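Side-chain contacts in putative ring-cleaving dioxygenase mhqO (Bacillus subtilis subsp. subtilis, PDB 3OAJ), which is a putative iron-dependent extradiol ring-cleavage dioxygenase that may contribute to the degradation of aromatic compounds: residues E285-P290 with T298-G303; L32-Q37 with L305-R310. All coordinates share one frame; numbering follows the deposited sequence. Where two conformers were deposited one is given.

Contact 1: E285-P290 with T298-G303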
ATOM      1  N   GLU A 285       4.888 -18.541   2.410  1.00 16.19           N
ATOM      2  CA  GLU A 285       5.139 -19.792   1.672  1.00 17.18           C
ATOM      3  C   GLU A 285       3.918 -20.690   1.519  1.00 17.41           C
ATOM      4  O   GLU A 285       3.817 -21.440   0.545  1.00 18.24           O
ATOM      5  CB  GLU A 285       6.298 -20.571   2.301  1.00 18.20           C
ATOM      6  CG  GLU A 285       7.654 -19.977   1.954  1.00 21.44           C
ATOM      7  CD  GLU A 285       8.802 -20.583   2.737  1.00 19.88           C
ATOM      8  OE1 GLU A 285       8.618 -21.649   3.368  1.00 21.60           O
ATOM      9  OE2 GLU A 285       9.897 -19.985   2.712  1.00 21.77           O
ATOM     10  N   LYS A 286       2.998 -20.603   2.472  1.00 16.92           N
ATOM     11  CA  LYS A 286       1.810 -21.453   2.471  1.00 17.27           C
ATOM     12  C   LYS A 286       0.537 -20.629   2.390  1.00 15.42           C
ATOM     13  O   LYS A 286       0.490 -19.489   2.867  1.00 14.81           O
ATOM     14  CB  LYS A 286       1.767 -22.314   3.730  1.00 19.49           C
ATOM     15  CG  LYS A 286       2.851 -23.374   3.808  1.00 24.18           C
ATOM     16  CD  LYS A 286       2.698 -24.187   5.078  1.00 23.01           C
ATOM     17  CE  LYS A 286       2.955 -23.315   6.293  1.00 24.94           C
ATOM     18  NZ  LYS A 286       2.251 -23.784   7.514  1.00 25.06           N
ATOM     19  N   LEU A 287      -0.507 -21.205   1.798  1.00 14.86           N
ATOM     20  CA  LEU A 287      -1.811 -20.554   1.796  1.00 14.62           C
ATOM     21  C   LEU A 287      -2.418 -20.591   3.200  1.00 13.94           C
ATOM     22  O   LEU A 287      -2.808 -21.655   3.705  1.00 13.80           O
ATOM     23  CB  LEU A 287      -2.768 -21.199   0.784  1.00 15.48           C
ATOM     24  CG  LEU A 287      -4.153 -20.536   0.713  1.00 16.43           C
ATOM     25  CD1 LEU A 287      -4.129 -19.159   0.023  1.00 15.51           C
ATOM     26  CD2 LEU A 287      -5.191 -21.461   0.081  1.00 15.95           C
ATOM     27  N   MET A 288      -2.480 -19.424   3.830  1.00 13.35           N
ATOM     28  CA  MET A 288      -3.085 -19.299   5.148  1.00 13.84           C
ATOM     29  C   MET A 288      -4.545 -18.909   4.994  1.00 13.28           C
ATOM     30  O   MET A 288      -4.887 -18.108   4.121  1.00 13.52           O
ATOM     31  CB  MET A 288      -2.332 -18.266   5.989  1.00 15.28           C
ATOM     32  CG  MET A 288      -0.820 -18.483   6.033  1.00 17.38           C
ATOM     33  SD  MET A 288      -0.326 -20.184   6.434  1.00 19.02           S
ATOM     34  CE  MET A 288      -0.900 -20.255   8.122  1.00 18.32           C
ATOM     35  N   LEU A 289      -5.410 -19.481   5.826  1.00 12.90           N
ATOM     36  CA  LEU A 289      -6.849 -19.194   5.724  1.00 13.75           C
ATOM     37  C   LEU A 289      -7.438 -18.622   6.996  1.00 14.73           C
ATOM     38  O   LEU A 289      -7.061 -19.067   8.080  1.00 15.29           O
ATOM     39  CB  LEU A 289      -7.618 -20.467   5.365  1.00 13.67           C
ATOM     40  CG  LEU A 289      -7.387 -21.066   3.979  1.00 13.99           C
ATOM     41  CD1 LEU A 289      -8.174 -22.359   3.818  1.00 14.32           C
ATOM     42  CD2 LEU A 289      -7.737 -20.093   2.850  1.00 14.19           C
ATOM     43  N   PRO A 290      -8.361 -17.636   6.869  1.00 15.07           N
ATOM     44  CA  PRO A 290      -9.181 -17.281   8.026  1.00 15.46           C
ATOM     45  C   PRO A 290      -9.802 -18.589   8.536  1.00 15.75           C
ATOM     46  O   PRO A 290     -10.299 -19.386   7.733  1.00 15.92           O
ATOM     47  CB  PRO A 290     -10.222 -16.326   7.438  1.00 15.62           C
ATOM     48  CG  PRO A 290      -9.554 -15.705   6.234  1.00 16.10           C
ATOM     49  CD  PRO A 290      -8.672 -16.804   5.689  1.00 15.46           C
ATOM     50  N   THR A 298     -10.496 -27.423   0.781  1.00 25.54           N
ATOM     51  CA  THR A 298     -10.545 -28.129  -0.515  1.00 25.64           C
ATOM     52  C   THR A 298     -11.269 -27.334  -1.606  1.00 26.45           C
ATOM     53  O   THR A 298     -10.745 -27.179  -2.700  1.00 25.85           O
ATOM     54  CB  THR A 298     -11.166 -29.538  -0.393  1.00 25.67           C
ATOM     55  OG1 THR A 298     -10.526 -30.242   0.673  1.00 26.84           O
ATOM     56  CG2 THR A 298     -10.970 -30.333  -1.682  1.00 26.68           C
ATOM     57  N   GLN A 299     -12.469 -26.843  -1.298  1.00 28.27           N
ATOM     58  CA  GLN A 299     -13.223 -25.947  -2.184  1.00 30.33           C
ATOM     59  C   GLN A 299     -12.390 -24.735  -2.585  1.00 30.13           C
ATOM     60  O   GLN A 299     -12.374 -24.320  -3.750  1.00 30.22           O
ATOM     61  CB  GLN A 299     -14.496 -25.460  -1.475  1.00 32.66           C
ATOM     62  CG  GLN A 299     -15.810 -26.140  -1.879  1.00 38.89           C
ATOM     63  CD  GLN A 299     -15.705 -27.648  -2.003  1.00 36.02           C
ATOM     64  OE1 GLN A 299     -15.058 -28.157  -2.914  1.00 39.31           O
ATOM     65  NE2 GLN A 299     -16.367 -28.368  -1.107  1.00 39.57           N
ATOM     66  N   ILE A 300     -11.692 -24.182  -1.598  1.00 29.84           N
ATOM     67  CA  ILE A 300     -10.942 -22.947  -1.758  1.00 29.76           C
ATOM     68  C   ILE A 300      -9.706 -23.131  -2.635  1.00 29.95           C
ATOM     69  O   ILE A 300      -9.520 -22.400  -3.617  1.00 29.91           O
ATOM     70  CB  ILE A 300     -10.583 -22.353  -0.382  1.00 29.38           C
ATOM     71  CG1 ILE A 300     -11.865 -21.897   0.320  1.00 28.86           C
ATOM     72  CG2 ILE A 300      -9.590 -21.202  -0.520  1.00 28.17           C
ATOM     73  CD1 ILE A 300     -11.764 -21.866   1.818  1.00 29.39           C
ATOM     74  N   GLU A 301      -8.874 -24.109  -2.289  1.00 30.22           N
ATOM     75  CA  GLU A 301      -7.674 -24.392  -3.067  1.00 30.68           C
ATOM     76  C   GLU A 301      -7.991 -24.823  -4.511  1.00 30.96           C
ATOM     77  O   GLU A 301      -7.322 -24.369  -5.444  1.00 31.44           O
ATOM     78  CB  GLU A 301      -6.777 -25.407  -2.353  1.00 30.72           C
ATOM     79  CG  GLU A 301      -5.995 -24.844  -1.168  1.00 29.71           C
ATOM     80  CD  GLU A 301      -5.294 -25.915  -0.332  1.00 30.76           C
ATOM     81  OE1 GLU A 301      -5.584 -27.122  -0.501  1.00 30.18           O
ATOM     82  OE2 GLU A 301      -4.452 -25.552   0.513  1.00 29.53           O
ATOM     83  N   GLN A 302      -9.024 -25.650  -4.703  1.00 30.64           N
ATOM     84  CA  GLN A 302      -9.429 -26.104  -6.043  0.50 30.54           C
ATOM     85  C   GLN A 302      -9.698 -24.939  -6.992  1.00 29.80           C
ATOM     86  O   GLN A 302      -9.557 -25.062  -8.207  1.00 30.39           O
ATOM     87  CB  GLN A 302     -10.678 -26.989  -5.965  0.50 31.07           C
ATOM     88  CG  GLN A 302     -10.409 -28.426  -5.550  0.50 33.00           C
ATOM     89  CD  GLN A 302     -11.666 -29.271  -5.546  0.50 31.74           C
ATOM     90  OE1 GLN A 302     -12.770 -28.760  -5.733  0.50 33.28           O
ATOM     91  NE2 GLN A 302     -11.506 -30.571  -5.330  0.50 33.24           N
ATOM     92  N   GLY A 303     -10.099 -23.807  -6.427  1.00 27.87           N
ATOM     93  CA  GLY A 303     -10.469 -22.646  -7.217  1.00 25.88           C
ATOM     94  C   GLY A 303      -9.370 -21.623  -7.448  1.00 23.92           C
ATOM     95  O   GLY A 303      -9.531 -20.747  -8.293  1.00 24.66           O
TER

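Contact 2: L32-Q37 with L305-R310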
ATOM      1  N   LEU A  32      10.283  -7.137  -3.736  1.00 11.97           N
ATOM      2  CA  LEU A  32       9.564  -7.210  -2.457  1.00 11.39           C
ATOM      3  C   LEU A  32       9.303  -8.656  -2.084  1.00 11.35           C
ATOM      4  O   LEU A  32       9.217  -9.538  -2.954  1.00 11.26           O
ATOM      5  CB  LEU A  32       8.247  -6.425  -2.500  1.00 12.02           C
ATOM      6  CG  LEU A  32       8.309  -4.941  -2.884  1.00 12.38           C
ATOM      7  CD1 LEU A  32       6.931  -4.317  -2.770  1.00 12.72           C
ATOM      8  CD2 LEU A  32       9.333  -4.188  -2.045  1.00 12.78           C
ATOM      9  N   ARG A  33       9.204  -8.902  -0.782  1.00 11.46           N
ATOM     10  CA  ARG A  33       8.936 -10.231  -0.274  1.00 11.76           C
ATOM     11  C   ARG A  33       7.441 -10.447  -0.225  1.00 11.87           C
ATOM     12  O   ARG A  33       6.714  -9.578   0.249  1.00 12.61           O
ATOM     13  CB  ARG A  33       9.523 -10.375   1.124  1.00 11.97           C
ATOM     14  CG  ARG A  33       9.174 -11.704   1.766  1.00 10.94           C
ATOM     15  CD  ARG A  33       9.806 -11.912   3.120  1.00 12.58           C
ATOM     16  NE  ARG A  33       9.523 -13.273   3.580  1.00 13.17           N
ATOM     17  CZ  ARG A  33       9.947 -13.785   4.733  1.00 14.32           C
ATOM     18  NH1 ARG A  33      10.675 -13.048   5.571  1.00 14.72           N
ATOM     19  NH2 ARG A  33       9.643 -15.048   5.042  1.00 14.89           N
ATOM     20  N   LEU A  34       6.994 -11.603  -0.710  1.00 11.92           N
ATOM     21  CA  LEU A  34       5.630 -12.039  -0.489  1.00 11.35           C
ATOM     22  C   LEU A  34       5.574 -12.546   0.940  1.00 10.75           C
ATOM     23  O   LEU A  34       6.074 -13.631   1.231  1.00 10.87           O
ATOM     24  CB  LEU A  34       5.228 -13.146  -1.479  1.00 12.43           C
ATOM     25  CG  LEU A  34       3.802 -13.696  -1.298  1.00 13.06           C
ATOM     26  CD1 LEU A  34       2.762 -12.614  -1.497  1.00 14.09           C
ATOM     27  CD2 LEU A  34       3.527 -14.876  -2.223  1.00 14.06           C
ATOM     28  N   VAL A  35       5.014 -11.724   1.831  1.00 11.43           N
ATOM     29  CA  VAL A  35       4.998 -12.042   3.258  1.00 12.02           C
ATOM     30  C   VAL A  35       3.758 -12.807   3.691  1.00 11.84           C
ATOM     31  O   VAL A  35       3.747 -13.399   4.760  1.00 12.72           O
ATOM     32  CB  VAL A  35       5.211 -10.790   4.166  1.00 12.86           C
ATOM     33  CG1 VAL A  35       6.590 -10.199   3.925  1.00 13.83           C
ATOM     34  CG2 VAL A  35       4.113  -9.749   3.961  1.00 13.89           C
ATOM     35  N   LYS A  36       2.703 -12.794   2.873  1.00 11.20           N
ATOM     36  CA  LYS A  36       1.494 -13.561   3.213  1.00 11.53           C
ATOM     37  C   LYS A  36       0.660 -13.846   1.977  1.00 11.93           C
ATOM     38  O   LYS A  36       0.346 -12.946   1.194  1.00 11.95           O
ATOM     39  CB  LYS A  36       0.655 -12.799   4.264  1.00 11.57           C
ATOM     40  CG  LYS A  36      -0.486 -13.621   4.899  1.00 11.83           C
ATOM     41  CD  LYS A  36       0.047 -14.793   5.720  1.00 12.24           C
ATOM     42  CE  LYS A  36       1.064 -14.342   6.748  1.00 12.39           C
ATOM     43  NZ  LYS A  36       1.535 -15.480   7.600  1.00 12.04           N
ATOM     44  N   GLN A  37       0.307 -15.117   1.801  1.00 12.28           N
ATOM     45  CA  GLN A  37      -0.712 -15.455   0.831  1.00 13.42           C
ATOM     46  C   GLN A  37      -1.891 -15.995   1.592  1.00 12.87           C
ATOM     47  O   GLN A  37      -1.787 -16.959   2.370  1.00 12.92           O
ATOM     48  CB  GLN A  37      -0.247 -16.427  -0.256  1.00 16.20           C
ATOM     49  CG  GLN A  37       0.401 -17.665   0.223  1.00 20.93           C
ATOM     50  CD  GLN A  37       0.606 -18.646  -0.904  1.00 19.58           C
ATOM     51  OE1 GLN A  37      -0.362 -19.176  -1.483  1.00 20.85           O
ATOM     52  NE2 GLN A  37       1.869 -18.883  -1.244  1.00 21.70           N
ATOM     53  N   LEU A 305      -5.772 -19.996  -8.618  1.00 16.75           N
ATOM     54  CA  LEU A 305      -4.788 -20.186  -9.688  1.00 16.27           C
ATOM     55  C   LEU A 305      -3.410 -20.424  -9.091  1.00 15.77           C
ATOM     56  O   LEU A 305      -3.001 -19.702  -8.199  1.00 15.83           O
ATOM     57  CB  LEU A 305      -4.741 -18.953 -10.608  1.00 16.87           C
ATOM     58  CG  LEU A 305      -5.928 -18.735 -11.553  1.00 17.56           C
ATOM     59  CD1 LEU A 305      -5.885 -17.346 -12.171  1.00 17.66           C
ATOM     60  CD2 LEU A 305      -5.980 -19.811 -12.650  1.00 17.39           C
ATOM     61  N   PRO A 306      -2.675 -21.434  -9.588  1.00 15.50           N
ATOM     62  CA  PRO A 306      -1.335 -21.611  -9.063  1.00 15.02           C
ATOM     63  C   PRO A 306      -0.411 -20.492  -9.533  1.00 14.62           C
ATOM     64  O   PRO A 306      -0.587 -19.929 -10.627  1.00 14.96           O
ATOM     65  CB  PRO A 306      -0.904 -22.963  -9.647  1.00 15.54           C
ATOM     66  CG  PRO A 306      -1.680 -23.080 -10.906  1.00 24.25           C
ATOM     67  CD  PRO A 306      -3.009 -22.453 -10.601  1.00 15.83           C
ATOM     68  N   PHE A 307       0.573 -20.172  -8.706  1.00 14.29           N
ATOM     69  CA  PHE A 307       1.590 -19.204  -9.067  1.00 14.76           C
ATOM     70  C   PHE A 307       2.815 -19.434  -8.203  1.00 15.68           C
ATOM     71  O   PHE A 307       2.722 -20.043  -7.137  1.00 16.59           O
ATOM     72  CB  PHE A 307       1.063 -17.748  -8.952  1.00 15.34           C
ATOM     73  CG  PHE A 307       0.940 -17.245  -7.536  1.00 17.52           C
ATOM     74  CD1 PHE A 307       1.972 -16.520  -6.956  1.00 16.24           C
ATOM     75  CD2 PHE A 307      -0.214 -17.477  -6.796  1.00 16.39           C
ATOM     76  CE1 PHE A 307       1.868 -16.046  -5.646  1.00 17.90           C
ATOM     77  CE2 PHE A 307      -0.325 -17.009  -5.487  1.00 17.76           C
ATOM     78  CZ  PHE A 307       0.719 -16.310  -4.911  1.00 16.63           C
ATOM     79  N   GLU A 308       3.967 -18.967  -8.667  1.00 16.64           N
ATOM     80  CA  GLU A 308       5.176 -19.076  -7.868  1.00 18.66           C
ATOM     81  C   GLU A 308       5.946 -17.769  -7.801  1.00 17.75           C
ATOM     82  O   GLU A 308       5.947 -16.976  -8.750  1.00 17.45           O
ATOM     83  CB  GLU A 308       6.058 -20.252  -8.325  1.00 21.29           C
ATOM     84  CG  GLU A 308       6.908 -20.012  -9.568  1.00 29.50           C
ATOM     85  CD  GLU A 308       7.986 -21.083  -9.775  1.00 24.99           C
ATOM     86  OE1 GLU A 308       8.818 -20.920 -10.693  1.00 30.59           O
ATOM     87  OE2 GLU A 308       8.011 -22.080  -9.017  1.00 30.29           O
ATOM     88  N   VAL A 309       6.576 -17.540  -6.657  1.00 17.54           N
ATOM     89  CA  VAL A 309       7.485 -16.422  -6.505  1.00 17.48           C
ATOM     90  C   VAL A 309       8.767 -16.875  -7.175  1.00 17.67           C
ATOM     91  O   VAL A 309       9.363 -17.877  -6.768  1.00 18.89           O
ATOM     92  CB  VAL A 309       7.722 -16.109  -5.017  1.00 18.16           C
ATOM     93  CG1 VAL A 309       8.819 -15.054  -4.833  1.00 20.35           C
ATOM     94  CG2 VAL A 309       6.414 -15.655  -4.359  1.00 20.07           C
ATOM     95  N   ARG A 310       9.176 -16.159  -8.219  1.00 16.79           N
ATOM     96  CA  ARG A 310      10.345 -16.574  -8.999  1.00 16.88           C
ATOM     97  C   ARG A 310      11.235 -15.405  -9.382  1.00 17.99           C
ATOM     98  O   ARG A 310      10.763 -14.295  -9.637  1.00 17.09           O
ATOM     99  CB  ARG A 310       9.917 -17.354 -10.251  1.00 16.30           C
ATOM    100  CG  ARG A 310       8.898 -16.634 -11.125  1.00 15.26           C
ATOM    101  CD  ARG A 310       8.342 -17.518 -12.209  1.00 15.62           C
ATOM    102  NE  ARG A 310       7.389 -16.765 -13.021  1.00 14.70           N
ATOM    103  CZ  ARG A 310       6.683 -17.257 -14.035  1.00 14.32           C
ATOM    104  NH1 ARG A 310       6.803 -18.531 -14.399  1.00 14.86           N
ATOM    105  NH2 ARG A 310       5.852 -16.468 -14.695  1.00 14.48           N
TER

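Contact 1: E285-P290 with T298-G303
The carboxylate of E301 is the one flat group in touch here, and it meets L287 through a single oxygen: OE2 of E301 lies 4.2 Å from CD2 of L287. The same methyl comes closer to the aliphatic stem, with CD2 of L287 3.7 Å from CG of E301. The leucine and the glutamate pass side by side, pointing opposite ways, so the leucine runs along the glutamate rather than meeting it end-on. L287 carries its CG anti to the backbone N (chi1 -179°), which sends the isobutyl group across to the helix.

The second pair is purely aliphatic and meets tip to tip. CD2 of L289 is 4.0 Å from CG2 of I300, and CD1 of L289 is 4.1 Å from CD1 of I300, so both branches of each residue take part. Together these contacts bury 160 Å² at backbone separations of 8.5 Å (L287 CA to E301 CA) and more.

R297 ties the polar margin together: its NH2 forms a salt bridge with OE2 of E301 and a hydrogen bond with the carbonyl O of L287. Residues 287-290 run between helix 297-303, which covers L287 and L289, and strand 33-39, on which M288, L289 and P290 pack.

Contact 2: L32-Q37 with L305-R310
L34 lies on strand 33-39, an outermost strand of one of the two eight-stranded sheets and part of the first VOC (glyoxalase/dioxygenase) domain, and it receives F307 and V309 from the tail that follows helix 297-303. Directly after L34 the strand carries a classic beta bulge, in which V35 and K36 both face Y50 of strand 47-52.

A single methyl group does most of the work. CD2 of L34 is 3.7 Å from CG2 of V309 and 4.0 Å from CE1 of F307, so it is shared between the two tail residues. V309 approaches at a slant, and its CG2 also reaches the stem of the leucine, 4.0 Å from CB of L34. F307 points back against the leucine and presents its ring edge: CD2 of L34 sits near the ring plane, with CZ of F307 at 4.1 Å. The phenylalanine CG stands between the backbone N and the carbonyl carbon (chi1 75°), which swings the ring off the tail toward the strand even though its CB does not start out that way.

Other groups fix that ring: L305 O lies in its plane at an edge and accepts a hydrogen bond from Y47 OH, while the ring of Y47 meets that of F307 edge-to-face.

Every atom that meets across the two segments is carbon, and 147 Å² is buried between them. The contact therefore probably relies on shape and on the exclusion of water; directional anchoring of the tail comes from polar bonds beside it, such as the salt bridge from R310 to D24 and the hydrogen bond between E308 O and Q20.

Overall arrangement
The contacts share one corner of the fold, their centres about 13 Å apart and on the same side of the chain's centre. Segment 285-290 of contact 1 lies beside strand segment 32-37 of contact 2: M288 N is 2.9 Å from Q37 O, a probable hydrogen bond, and CG of M288 packs 3.8 Å from CD of K36. Helix 297-303 leads straight into segment 305-310, so the C-terminal part of the chain covers segment 285-290 first and then strand 33-39. Neither contact is at the metal site. Zinc, occupying the predicted iron site, is held by H11, H218 and E266, on inner strands of the sheet that strand 33-39 borders.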